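Local coordinates for protein Cys-Gly metallodipeptidase DUG1 (PDB 4G1P) that hydrolyses the dipeptide Cys-Gly as a zinc-dependent M20-family metallopeptidase and serves as the catalytic component of the yeast glutathione-degrading complex, at residues A[134-139]-A[452-457]; A[22-27]-A[119-124]; A[442-447]-A[458-463]; A[142-147]-A[463-468]; A[195-200]-A[438-443]. All blocks are in the same frame, centred on the assembly; numbering follows the deposited sequence.

Contact 1: A[134-139]-A[452-457]. With ZN (zinc ion), chain B.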
# COMPACT_ATOMS: atom_id res chain seq x y z
N GLY A 134 -22.00 -1.51 2.46
CA GLY A 134 -22.81 -0.62 3.26
C GLY A 134 -24.18 -1.17 3.58
O GLY A 134 -24.96 -0.53 4.29
N VAL A 135 -24.48 -2.36 3.07
CA VAL A 135 -25.82 -2.91 3.24
C VAL A 135 -26.11 -3.29 4.70
O VAL A 135 -27.23 -3.14 5.17
CB VAL A 135 -26.14 -4.04 2.25
CG1 VAL A 135 -25.46 -5.34 2.64
CG2 VAL A 135 -27.64 -4.22 2.15
N THR A 136 -25.09 -3.75 5.43
CA THR A 136 -25.25 -3.98 6.86
C THR A 136 -24.61 -2.86 7.70
O THR A 136 -25.02 -2.61 8.83
CB THR A 136 -24.69 -5.35 7.31
OG1 THR A 136 -25.30 -5.74 8.54
CG2 THR A 136 -23.19 -5.29 7.53
N ASP A 137 -23.62 -2.17 7.15
CA ASP A 137 -22.86 -1.19 7.90
C ASP A 137 -22.76 0.07 7.06
O ASP A 137 -21.75 0.26 6.37
CB ASP A 137 -21.47 -1.76 8.21
CG ASP A 137 -20.58 -0.80 8.99
OD1 ASP A 137 -21.07 0.21 9.51
OD2 ASP A 137 -19.36 -1.08 9.10
N ASP A 138 -23.76 0.96 7.13
CA ASP A 138 -24.87 0.91 8.08
C ASP A 138 -26.16 1.32 7.37
O ASP A 138 -27.13 1.72 8.00
CB ASP A 138 -24.58 1.90 9.23
CG ASP A 138 -25.61 1.83 10.37
OD1 ASP A 138 -26.02 0.72 10.79
OD2 ASP A 138 -26.01 2.90 10.87
N THR A 139 -26.18 1.23 6.04
CA THR A 139 -27.28 1.80 5.26
C THR A 139 -28.60 0.98 5.33
O THR A 139 -29.69 1.55 5.40
CB THR A 139 -26.84 2.06 3.80
OG1 THR A 139 -25.72 2.94 3.81
CG2 THR A 139 -27.94 2.69 3.00
N ILE A 452 -14.84 -7.91 1.98
CA ILE A 452 -15.43 -8.15 0.67
C ILE A 452 -16.75 -8.90 0.81
O ILE A 452 -16.94 -9.65 1.77
CB ILE A 452 -14.53 -9.00 -0.25
CG1 ILE A 452 -14.08 -10.27 0.48
CG2 ILE A 452 -13.34 -8.19 -0.77
CD1 ILE A 452 -13.42 -11.28 -0.42
N ASN A 453 -17.64 -8.67 -0.16
CA ASN A 453 -18.93 -9.36 -0.22
C ASN A 453 -19.83 -9.10 0.99
O ASN A 453 -20.47 -10.01 1.49
CB ASN A 453 -18.73 -10.88 -0.39
CG ASN A 453 -17.96 -11.24 -1.66
OD1 ASN A 453 -18.24 -10.72 -2.74
ND2 ASN A 453 -16.99 -12.14 -1.53
N GLU A 454 -19.85 -7.85 1.46
CA GLU A 454 -20.71 -7.47 2.58
C GLU A 454 -22.16 -7.80 2.24
O GLU A 454 -22.69 -7.40 1.19
CB GLU A 454 -20.58 -5.98 2.89
CG GLU A 454 -21.26 -5.55 4.18
CD GLU A 454 -21.35 -4.04 4.32
OE1 GLU A 454 -20.40 -3.35 3.92
OE2 GLU A 454 -22.38 -3.54 4.84
N LYS A 455 -22.81 -8.55 3.13
CA LYS A 455 -24.15 -9.05 2.88
C LYS A 455 -25.08 -8.70 4.03
O LYS A 455 -24.64 -8.43 5.15
CB LYS A 455 -24.11 -10.57 2.72
CG LYS A 455 -24.57 -11.32 3.99
CD LYS A 455 -23.52 -12.33 4.44
CE LYS A 455 -24.09 -13.34 5.43
NZ LYS A 455 -24.52 -12.72 6.71
N LEU A 456 -26.37 -8.70 3.73
CA LEU A 456 -27.40 -8.62 4.75
C LEU A 456 -28.42 -9.68 4.39
O LEU A 456 -28.95 -9.67 3.28
CB LEU A 456 -28.06 -7.24 4.77
CG LEU A 456 -29.11 -7.08 5.90
CD1 LEU A 456 -28.50 -7.45 7.23
CD2 LEU A 456 -29.69 -5.65 5.95
N ASP A 457 -28.68 -10.61 5.30
CA ASP A 457 -29.68 -11.63 5.04
C ASP A 457 -31.05 -10.97 5.10
O ASP A 457 -31.31 -10.15 5.98
CB ASP A 457 -29.58 -12.76 6.06
CG ASP A 457 -28.24 -13.46 6.01
OD1 ASP A 457 -28.04 -14.35 5.15
OD2 ASP A 457 -27.37 -13.10 6.84
ZN ZN B . -18.07 0.36 9.69
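Glu454 extends its carboxylate from the loop ahead of strand 455-457 onto the backbone N-H groups of Gly134, Thr136 and Asp137, at the start of the helix that carries the zinc ligand Asp137 of this dinuclear M20 peptidase. The short segments of helix and strand run nearly perpendicular, with their axes 95° apart.

Hydrogen bonds form the polar part. Gly134 N donates to Glu454 OE1 in a nearly straight bond of 2.8 Å, arriving from above the carboxylate plane. Glu454 OE2 accepts twice: Thr136 N meets its anti lone pair at 2.8 Å, and Asp137 N comes on the syn side at 3.0 Å, 30° out of plane. Three bonds on two oxygens should fix the rotation of the carboxylate, and Arg133 adds a salt bridge to OE1. Glu454 is thus a second-shell group that holds the backbone of a first-shell ligand.

Apolar packing continues along the strand. Val135 CG1 lies 3.9 Å from Leu456 CB, the two side chains crossing obliquely, while Leu456 CD1 approaches Thr136 OG1, whose hydroxyl is bonded to Asp447.

The metal completes the arrangement. A cis peptide follows Asp137, which is also a ligand of the second zinc ion together with Asp200. With CG anti to its backbone N (chi1 180°), Asp137 binds the zinc ion shared with Glu172 and His450 through OD2 at 2.0 Å.

Contact 2: A[22-27]-A[119-124]; sequences RLTKAI and FKLVID
Leu121 overlaps the side of helix 16-28, its CB lying 3.8 Å from Ile27 CG2. Within the catalytic domain, the helix packs here on the loop that leads into strand 122-124, an outer strand of a small three-stranded antiparallel sheet, with Ile123 of the strand at the margin. The backbones come closest at Thr24 and Leu121, whose CA atoms are 5.6 Å apart.

Leu121 carries most of the contact because its two branches divide the helix surface between them. Its CB points toward the helix, and chi1 of -180° sets CG anti to the backbone N; the two branches go on from there. The CD1 branch stays with Ile27, 4.1 Å from Ile27 CG2, whereas the CD2 branch enters between Leu23 and Thr24, at 4.0 Å from Leu23 CG and 3.6 Å from Thr24 OG1. Leu23 and Leu121 cross at about a right angle; Leu23 also touches Leu143 of helix 135-154 and Met130 of the middle strand. An alanine in place of Leu121 would keep the CB contact with Ile27 but would probably leave a gap beside Leu23, Thr24 and the outer part of Ile27.

The Thr24 hydroxyl is turned back to its own helix, where OG1 is hydrogen-bonded to Phe20 O, and what it presents to Leu121 and Ile123 is van der Waals contact. Ile123 CD1 reaches it more loosely, at 4.1 Å from Thr24 OG1. At the other end of the contact the Phe119 ring, which also packs on Pro30 and Val32, offers its edge to the helix: Ile27 O lies near the ring plane, 3.6 Å from Phe119 CD1.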
# COMPACT_ATOMS: atom_id res chain seq x y z
N ARG A 22 -35.79 1.43 -2.45
CA ARG A 22 -35.16 2.49 -1.69
C ARG A 22 -33.73 2.11 -1.33
O ARG A 22 -32.81 2.92 -1.48
CB ARG A 22 -35.98 2.79 -0.45
CG ARG A 22 -35.23 3.60 0.58
CD ARG A 22 -36.08 3.81 1.82
NE ARG A 22 -37.10 4.83 1.60
CZ ARG A 22 -38.26 4.88 2.24
NH1 ARG A 22 -38.57 3.96 3.15
NH2 ARG A 22 -39.11 5.85 1.97
N LEU A 23 -33.54 0.87 -0.90
CA LEU A 23 -32.23 0.42 -0.45
C LEU A 23 -31.25 0.31 -1.63
O LEU A 23 -30.06 0.50 -1.48
CB LEU A 23 -32.35 -0.89 0.30
CG LEU A 23 -31.06 -1.51 0.84
CD1 LEU A 23 -30.39 -0.56 1.80
CD2 LEU A 23 -31.36 -2.83 1.52
N THR A 24 -31.77 0.04 -2.82
CA THR A 24 -30.91 -0.09 -3.98
C THR A 24 -30.31 1.25 -4.37
O THR A 24 -29.12 1.34 -4.67
CB THR A 24 -31.65 -0.66 -5.20
OG1 THR A 24 -32.20 -1.94 -4.87
CG2 THR A 24 -30.70 -0.80 -6.36
N LYS A 25 -31.15 2.29 -4.37
CA LYS A 25 -30.72 3.62 -4.77
C LYS A 25 -29.64 4.13 -3.84
O LYS A 25 -28.62 4.66 -4.29
CB LYS A 25 -31.88 4.60 -4.76
CG LYS A 25 -32.82 4.45 -5.95
CD LYS A 25 -34.16 5.12 -5.69
CE LYS A 25 -35.12 4.88 -6.83
NZ LYS A 25 -34.81 3.55 -7.45
N ALA A 26 -29.88 3.94 -2.54
CA ALA A 26 -28.95 4.34 -1.50
C ALA A 26 -27.58 3.68 -1.64
O ALA A 26 -26.55 4.34 -1.59
CB ALA A 26 -29.56 4.02 -0.13
N ILE A 27 -27.59 2.37 -1.81
CA ILE A 27 -26.37 1.60 -1.92
C ILE A 27 -25.59 2.00 -3.17
O ILE A 27 -24.37 1.88 -3.22
CB ILE A 27 -26.73 0.08 -1.90
CG1 ILE A 27 -27.26 -0.32 -0.53
CG2 ILE A 27 -25.55 -0.78 -2.29
CD1 ILE A 27 -26.33 0.04 0.61
N PHE A 119 -20.95 -1.58 -5.34
CA PHE A 119 -21.99 -0.55 -5.31
C PHE A 119 -23.13 -0.81 -6.26
O PHE A 119 -23.87 0.09 -6.59
CB PHE A 119 -21.42 0.85 -5.49
CG PHE A 119 -20.38 1.20 -4.47
CD1 PHE A 119 -20.75 1.70 -3.23
CD2 PHE A 119 -19.04 0.99 -4.73
CE1 PHE A 119 -19.80 2.01 -2.28
CE2 PHE A 119 -18.09 1.30 -3.79
CZ PHE A 119 -18.46 1.81 -2.56
N LYS A 120 -23.27 -2.05 -6.71
CA LYS A 120 -24.51 -2.46 -7.34
C LYS A 120 -25.14 -3.45 -6.39
O LYS A 120 -24.64 -4.55 -6.23
CB LYS A 120 -24.26 -3.12 -8.70
CG LYS A 120 -23.52 -2.25 -9.71
CD LYS A 120 -24.24 -0.93 -9.98
CE LYS A 120 -25.31 -1.06 -11.07
NZ LYS A 120 -26.24 0.11 -11.11
N LEU A 121 -26.21 -3.05 -5.73
CA LEU A 121 -26.86 -3.93 -4.76
C LEU A 121 -27.51 -5.13 -5.45
O LEU A 121 -28.46 -4.98 -6.20
CB LEU A 121 -27.92 -3.16 -3.96
CG LEU A 121 -28.62 -4.05 -2.93
CD1 LEU A 121 -27.68 -4.28 -1.75
CD2 LEU A 121 -29.95 -3.48 -2.50
N VAL A 122 -26.99 -6.32 -5.19
CA VAL A 122 -27.58 -7.53 -5.72
C VAL A 122 -28.50 -8.15 -4.69
O VAL A 122 -28.06 -8.52 -3.60
CB VAL A 122 -26.51 -8.57 -6.07
CG1 VAL A 122 -27.15 -9.94 -6.33
CG2 VAL A 122 -25.68 -8.09 -7.25
N ILE A 123 -29.78 -8.27 -5.05
CA ILE A 123 -30.79 -8.82 -4.15
C ILE A 123 -31.24 -10.19 -4.63
O ILE A 123 -31.83 -10.31 -5.69
CB ILE A 123 -32.04 -7.91 -4.09
CG1 ILE A 123 -31.66 -6.53 -3.55
CG2 ILE A 123 -33.15 -8.56 -3.26
CD1 ILE A 123 -32.85 -5.65 -3.23
N ASP A 124 -30.96 -11.23 -3.85
CA ASP A 124 -31.34 -12.58 -4.24
C ASP A 124 -32.36 -13.13 -3.26
O ASP A 124 -31.99 -13.64 -2.20
CB ASP A 124 -30.10 -13.48 -4.28
CG ASP A 124 -30.41 -14.91 -4.72
OD1 ASP A 124 -31.60 -15.27 -4.88
OD2 ASP A 124 -29.45 -15.69 -4.91
O HOH W 1 -27.19 -0.74 -6.15

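Contact 3: A[442-447]-A[458-463]; sequences MGRGDD and ISNFVG
Residues 442-447 form an irregular loop, closing with a type I beta turn from Arg444 to Asp447, and this loop runs past the first turns of helix 458-477; Gly443 and Asn460 come nearest, their CA atoms 5.6 Å apart. Gly443 has room for no side chain, since a CB would clash with Asp447 OD2.

Asn460 ties the helix to the loop through both ends of its amide, one to backbone and one to a side chain. Its ND2 donates to Met442 O at 2.9 Å (163° at the hydrogen), with the acceptor in the amide plane and the donor in the carbonyl plane. Its OD1 accepts from Arg444 NE at 2.8 Å, the donor tilted 29° from the carbonyl plane. Because guanidinium and amide planes stand 53° apart, the two groups meet at an angle instead of lying flat. Arg444 is extended from CG to NE, which brings NE to the amide; its NH2 donates to Ser459 OG at 3.0 Å. Both Asn460 OD1 and Ser459 OG lie near the guanidinium plane, and NE also forms a salt bridge with Asp457.

Met442 makes the apolar half. Its chain bends at chi3, and SD lies at the edge of the Phe461 ring, 3.9 Å from Phe461 CD1 and 5.3 Å from the centroid, a Met-aromatic contact.

The loop is thereby secured to the C-terminal helix on one side, while Met442 and Phe461 both reach Ser144 of helix 135-154 and Leu456 of strand 455-457 on others.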
# COMPACT_ATOMS: atom_id res chain seq x y z
N MET A 442 -29.11 -5.37 13.60
CA MET A 442 -29.93 -5.95 12.56
C MET A 442 -29.31 -7.23 12.05
O MET A 442 -29.95 -8.28 12.08
CB MET A 442 -30.12 -4.98 11.41
CG MET A 442 -30.84 -5.60 10.23
SD MET A 442 -31.63 -4.33 9.26
CE MET A 442 -33.23 -4.21 10.07
N GLY A 443 -28.07 -7.14 11.58
CA GLY A 443 -27.47 -8.25 10.87
C GLY A 443 -26.76 -9.32 11.68
O GLY A 443 -26.76 -9.29 12.93
N ARG A 444 -26.16 -10.26 10.96
CA ARG A 444 -25.43 -11.37 11.56
C ARG A 444 -23.95 -11.06 11.66
O ARG A 444 -23.46 -10.12 11.04
CB ARG A 444 -25.64 -12.64 10.76
CG ARG A 444 -27.09 -12.89 10.37
CD ARG A 444 -27.25 -14.26 9.80
NE ARG A 444 -28.61 -14.50 9.33
CZ ARG A 444 -28.97 -15.56 8.59
NH1 ARG A 444 -28.05 -16.46 8.25
NH2 ARG A 444 -30.22 -15.70 8.20
N GLY A 445 -23.23 -11.85 12.44
CA GLY A 445 -21.82 -11.59 12.71
C GLY A 445 -20.90 -11.99 11.58
O GLY A 445 -19.69 -11.83 11.68
N ASP A 446 -21.47 -12.54 10.50
CA ASP A 446 -20.69 -12.93 9.34
C ASP A 446 -21.09 -12.12 8.12
O ASP A 446 -20.94 -12.56 6.99
CB ASP A 446 -20.83 -14.43 9.07
CG ASP A 446 -22.20 -14.82 8.53
OD1 ASP A 446 -23.15 -14.01 8.59
OD2 ASP A 446 -22.34 -15.97 8.05
N ASP A 447 -21.60 -10.92 8.36
CA ASP A 447 -22.09 -10.07 7.29
C ASP A 447 -20.95 -9.51 6.42
O ASP A 447 -21.16 -9.04 5.31
CB ASP A 447 -22.99 -8.96 7.87
CG ASP A 447 -24.40 -9.46 8.17
OD1 ASP A 447 -24.62 -10.68 8.09
OD2 ASP A 447 -25.29 -8.64 8.49
N ILE A 458 -31.91 -11.30 4.14
CA ILE A 458 -33.24 -10.70 4.06
C ILE A 458 -34.05 -11.03 5.32
O ILE A 458 -34.88 -10.22 5.76
CB ILE A 458 -33.98 -11.13 2.77
CG1 ILE A 458 -33.17 -10.72 1.54
CG2 ILE A 458 -35.34 -10.48 2.69
CD1 ILE A 458 -33.85 -11.03 0.22
N SER A 459 -33.78 -12.19 5.92
CA SER A 459 -34.46 -12.57 7.15
C SER A 459 -34.14 -11.62 8.29
O SER A 459 -35.00 -11.31 9.10
CB SER A 459 -34.13 -14.01 7.56
OG SER A 459 -32.76 -14.12 7.91
N ASN A 460 -32.90 -11.14 8.34
CA ASN A 460 -32.51 -10.13 9.33
C ASN A 460 -33.04 -8.75 8.97
O ASN A 460 -33.37 -7.95 9.85
CB ASN A 460 -30.99 -10.08 9.48
CG ASN A 460 -30.45 -11.30 10.17
OD1 ASN A 460 -30.45 -12.39 9.60
ND2 ASN A 460 -29.96 -11.12 11.40
N PHE A 461 -33.12 -8.48 7.68
CA PHE A 461 -33.65 -7.22 7.22
C PHE A 461 -35.11 -7.12 7.64
O PHE A 461 -35.49 -6.19 8.35
CB PHE A 461 -33.50 -7.10 5.70
CG PHE A 461 -33.89 -5.78 5.16
CD1 PHE A 461 -33.61 -4.63 5.87
CD2 PHE A 461 -34.55 -5.68 3.94
CE1 PHE A 461 -33.98 -3.38 5.38
CE2 PHE A 461 -34.92 -4.44 3.43
CZ PHE A 461 -34.63 -3.29 4.15
N VAL A 462 -35.91 -8.09 7.23
CA VAL A 462 -37.32 -8.10 7.57
C VAL A 462 -37.54 -8.31 9.07
O VAL A 462 -38.28 -7.55 9.71
CB VAL A 462 -38.10 -9.17 6.78
CG1 VAL A 462 -39.53 -9.27 7.29
CG2 VAL A 462 -38.06 -8.85 5.29
N GLY A 463 -36.87 -9.31 9.63
CA GLY A 463 -36.95 -9.58 11.06
C GLY A 463 -36.58 -8.37 11.90
O GLY A 463 -37.23 -8.08 12.92

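Contact 4: A[142-147]-A[463-468]; sequences LLSWIN and GGMKTM
Met468 and Trp145 meet because both side chains leave their helices with CG anti to the carbonyl carbon (chi1 -69° for Met468), and the methionine then runs extended across the indole. Met465, in contrast, bends at its end while its SD approaches Asn147.

The thioether of Met468 lies over one face of Trp145 and crosses it at about a right angle. SD stands 3.8 Å from the centroid of the six-membered ring and only 6° off its normal, a Met-aromatic contact over the face. The methyl CE continues toward the five-membered ring, reaching 3.6 Å from Trp145 CE2 in a CH-pi contact. The same sulfur is backed by Ser144 CB, 3.6 Å from Met468 SD, so the methionine is held between indole and serine.

One turn earlier, Met465 CG rests 3.8 Å from Ser144 OG, whose hydroxyl bonds to Gly140 O of its own helix. Met465 SD receives a weak hydrogen bond from Asn147 ND2 at 3.4 Å; the other end of that amide, OD1, is bonded to Arg22 of helix 16-28.

These contacts set two buried helix segments against each other, 9.4 Å apart at their axes and crossing at -58°. Such a helix pair, with Trp145 also touching Cys197 of the main sheet and Met468 touching Ser199 just beyond that strand, belongs to the helical layer of the alpha/beta catalytic domain.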
# COMPACT_ATOMS: atom_id res chain seq x y z
N LEU A 142 -30.08 1.78 8.95
CA LEU A 142 -30.52 3.17 8.93
C LEU A 142 -31.86 3.31 8.21
O LEU A 142 -32.82 3.82 8.78
CB LEU A 142 -29.47 4.05 8.24
CG LEU A 142 -29.68 5.56 8.22
CD1 LEU A 142 -28.35 6.26 8.05
CD2 LEU A 142 -30.61 5.98 7.11
N LEU A 143 -31.92 2.88 6.95
CA LEU A 143 -33.14 3.03 6.17
C LEU A 143 -34.31 2.25 6.79
O LEU A 143 -35.47 2.60 6.60
CB LEU A 143 -32.91 2.60 4.72
CG LEU A 143 -31.97 3.47 3.89
CD1 LEU A 143 -31.70 2.84 2.52
CD2 LEU A 143 -32.55 4.88 3.73
N SER A 144 -33.99 1.20 7.53
CA SER A 144 -35.02 0.40 8.18
C SER A 144 -35.95 1.26 9.03
O SER A 144 -37.17 1.07 9.01
CB SER A 144 -34.40 -0.70 9.03
OG SER A 144 -33.81 -1.69 8.22
N TRP A 145 -35.38 2.22 9.76
CA TRP A 145 -36.20 3.14 10.54
C TRP A 145 -37.25 3.83 9.69
O TRP A 145 -38.40 3.98 10.11
CB TRP A 145 -35.34 4.18 11.25
CG TRP A 145 -34.44 3.58 12.28
CD1 TRP A 145 -33.08 3.51 12.25
CD2 TRP A 145 -34.84 2.92 13.49
NE1 TRP A 145 -32.61 2.87 13.36
CE2 TRP A 145 -33.67 2.50 14.15
CE3 TRP A 145 -36.08 2.65 14.09
CZ2 TRP A 145 -33.70 1.83 15.37
CZ3 TRP A 145 -36.10 1.99 15.30
CH2 TRP A 145 -34.92 1.58 15.93
N ILE A 146 -36.88 4.23 8.47
CA ILE A 146 -37.85 4.88 7.58
C ILE A 146 -38.89 3.89 7.06
O ILE A 146 -40.08 4.22 7.01
CB ILE A 146 -37.17 5.57 6.41
CG1 ILE A 146 -36.01 6.43 6.92
CG2 ILE A 146 -38.19 6.39 5.61
CD1 ILE A 146 -35.14 6.97 5.83
N ASN A 147 -38.45 2.70 6.66
CA ASN A 147 -39.36 1.64 6.24
C ASN A 147 -40.45 1.43 7.29
O ASN A 147 -41.66 1.41 6.99
CB ASN A 147 -38.58 0.34 6.04
CG ASN A 147 -37.45 0.49 5.01
OD1 ASN A 147 -37.51 1.36 4.13
ND2 ASN A 147 -36.41 -0.34 5.13
N GLY A 463 -36.87 -9.31 9.63
CA GLY A 463 -36.95 -9.58 11.06
C GLY A 463 -36.58 -8.37 11.90
O GLY A 463 -37.23 -8.08 12.92
N GLY A 464 -35.55 -7.65 11.46
CA GLY A 464 -35.06 -6.50 12.19
C GLY A 464 -36.04 -5.33 12.13
O GLY A 464 -36.14 -4.54 13.08
N MET A 465 -36.75 -5.22 11.02
CA MET A 465 -37.70 -4.13 10.87
C MET A 465 -38.89 -4.35 11.78
O MET A 465 -39.33 -3.44 12.50
CB MET A 465 -38.16 -4.01 9.42
CG MET A 465 -37.27 -3.12 8.57
SD MET A 465 -37.86 -2.92 6.88
CE MET A 465 -37.48 -4.55 6.20
N LYS A 466 -39.42 -5.57 11.74
CA LYS A 466 -40.52 -5.97 12.59
C LYS A 466 -40.08 -5.85 14.04
O LYS A 466 -40.87 -5.45 14.88
CB LYS A 466 -40.96 -7.39 12.25
CG LYS A 466 -41.53 -7.52 10.84
CD LYS A 466 -41.83 -8.96 10.48
CE LYS A 466 -42.63 -9.06 9.18
NZ LYS A 466 -43.01 -10.45 8.83
N THR A 467 -38.82 -6.17 14.32
CA THR A 467 -38.34 -6.04 15.69
C THR A 467 -38.25 -4.57 16.11
O THR A 467 -38.59 -4.21 17.24
CB THR A 467 -36.99 -6.76 15.92
OG1 THR A 467 -37.16 -8.17 15.73
CG2 THR A 467 -36.48 -6.54 17.34
N MET A 468 -37.82 -3.73 15.19
CA MET A 468 -37.81 -2.30 15.46
C MET A 468 -39.24 -1.79 15.70
O MET A 468 -39.47 -0.94 16.56
CB MET A 468 -37.17 -1.54 14.29
CG MET A 468 -35.68 -1.74 14.09
SD MET A 468 -35.22 -0.89 12.56
CE MET A 468 -33.43 -0.76 12.67

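Contact 5: A[195-200]-A[438-443]; sequences AVCISD and LLLPMG
Ile198 and Leu439 lie side by side on one face of a parallel strand pair, pointing the same way, with Leu439 CD2 turned in to 3.5 Å from Ile198 CB. The opposite face carries Cys197 and Leu438: the thiol, anti to the backbone N (chi1 -170°), sits 3.9 Å from Leu438 CD2, and Leu440 CB borders it from further along.

The faces alternate as in any strand; the parallel register pairs Cys197 with Leu438 and Ile198 with Leu439 and so puts each pair on the same face. Three backbone bonds fix it: Leu438 N to Val196 O at 3.0 Å, Ile198 N to Leu438 O at 2.9 Å, and Leu440 N to Ile198 O at 2.8 Å.

Past the regular strands a side chain takes over the pairing. Ser199 OG donates to Leu440 O at 2.8 Å, tilted 22° from the carbonyl plane, and accepts at 2.9 Å from a water that in turn takes the N-H of Met442. An alanine at Ser199 would probably leave Leu440 O without this donor and the water without one of its anchors, weakening the join between the two segments just before Asp200.

Asp200 is a zinc ligand, so the pair ends at the metal site. Strand 195-198 lies between strand 96-102 and the outermost strand 437-439 of the six-stranded sheet, while helices 135-154, 397-410 and 458-477 pack on the face that bears Cys197 and Leu438.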
# COMPACT_ATOMS: atom_id res chain seq x y z
N ALA A 195 -34.97 8.64 25.12
CA ALA A 195 -34.27 7.39 24.91
C ALA A 195 -33.58 7.45 23.57
O ALA A 195 -34.02 8.16 22.67
CB ALA A 195 -35.24 6.21 24.95
N VAL A 196 -32.50 6.69 23.45
CA VAL A 196 -31.76 6.60 22.21
C VAL A 196 -31.60 5.14 21.81
O VAL A 196 -31.21 4.30 22.62
CB VAL A 196 -30.40 7.28 22.33
CG1 VAL A 196 -29.53 6.97 21.11
CG2 VAL A 196 -30.59 8.78 22.50
N CYS A 197 -31.92 4.85 20.55
CA CYS A 197 -31.69 3.54 19.97
C CYS A 197 -30.71 3.60 18.80
O CYS A 197 -30.77 4.51 17.97
CB CYS A 197 -33.00 2.92 19.50
SG CYS A 197 -32.75 1.21 19.08
N ILE A 198 -29.81 2.62 18.73
CA ILE A 198 -28.84 2.56 17.65
C ILE A 198 -28.84 1.17 17.06
O ILE A 198 -28.74 0.18 17.79
CB ILE A 198 -27.42 2.86 18.14
CG1 ILE A 198 -27.29 4.32 18.54
CG2 ILE A 198 -26.40 2.55 17.06
CD1 ILE A 198 -25.95 4.64 19.20
N SER A 199 -28.97 1.09 15.74
CA SER A 199 -28.81 -0.17 15.04
C SER A 199 -27.57 -0.08 14.19
O SER A 199 -27.61 0.40 13.06
CB SER A 199 -30.03 -0.43 14.17
OG SER A 199 -30.00 -1.73 13.65
N ASP A 200 -26.45 -0.54 14.72
CA ASP A 200 -25.18 -0.36 14.05
C ASP A 200 -24.17 -1.42 14.47
O ASP A 200 -22.98 -1.15 14.59
CB ASP A 200 -24.62 1.03 14.37
CG ASP A 200 -23.75 1.59 13.26
OD1 ASP A 200 -23.51 0.89 12.25
OD2 ASP A 200 -23.28 2.73 13.40
N LEU A 438 -29.94 1.93 23.84
CA LEU A 438 -30.07 0.53 23.45
C LEU A 438 -29.41 0.27 22.09
O LEU A 438 -29.60 1.03 21.14
CB LEU A 438 -31.55 0.18 23.37
CG LEU A 438 -31.87 -1.06 22.56
CD1 LEU A 438 -31.50 -2.30 23.34
CD2 LEU A 438 -33.34 -1.08 22.18
N LEU A 439 -28.65 -0.82 21.98
CA LEU A 439 -28.13 -1.25 20.68
C LEU A 439 -28.91 -2.44 20.13
O LEU A 439 -28.93 -3.50 20.74
CB LEU A 439 -26.66 -1.61 20.78
CG LEU A 439 -25.74 -0.54 21.32
CD1 LEU A 439 -24.33 -1.01 21.17
CD2 LEU A 439 -25.97 0.77 20.60
N LEU A 440 -29.52 -2.25 18.97
CA LEU A 440 -30.41 -3.24 18.36
C LEU A 440 -29.85 -3.72 17.03
O LEU A 440 -30.23 -3.22 15.98
CB LEU A 440 -31.78 -2.60 18.09
CG LEU A 440 -33.07 -3.40 18.24
CD1 LEU A 440 -34.18 -2.73 17.48
CD2 LEU A 440 -32.92 -4.85 17.83
N PRO A 441 -28.96 -4.71 17.08
CA PRO A 441 -28.30 -5.24 15.88
C PRO A 441 -29.30 -5.75 14.85
O PRO A 441 -30.22 -6.48 15.17
CB PRO A 441 -27.49 -6.41 16.42
CG PRO A 441 -28.21 -6.84 17.65
CD PRO A 441 -28.73 -5.55 18.26
N MET A 442 -29.11 -5.37 13.60
CA MET A 442 -29.93 -5.95 12.56
C MET A 442 -29.31 -7.23 12.05
O MET A 442 -29.95 -8.28 12.08
CB MET A 442 -30.12 -4.98 11.41
CG MET A 442 -30.84 -5.60 10.23
SD MET A 442 -31.63 -4.33 9.26
CE MET A 442 -33.23 -4.21 10.07
N GLY A 443 -28.07 -7.14 11.58
CA GLY A 443 -27.47 -8.25 10.87
C GLY A 443 -26.76 -9.32 11.68
O GLY A 443 -26.76 -9.29 12.93
O HOH W 2 -27.43 -2.97 13.21

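Overall arrangement
All five contacts lie in the catalytic domain, their centres 9 to 22 Å apart. Contact 2 closes first along the chain; contacts 1, 4 and 5 tie residues 134-200 to 438-468 across more than 230 residues, while contact 3 is local. Helix 135-154 serves contacts 1 and 4, helix 458-477 contacts 3 and 4, and contacts 1 and 2 reach the small antiparallel sheet. Met442 and Gly443 belong to both contacts 3 and 5, and Met442 CE touches Ser144 of contact 4. Contacts 1 and 5 bring in Asp137 and Asp200, so this interlocked scaffold probably sets zinc ligands from distant parts of the chain beside each other.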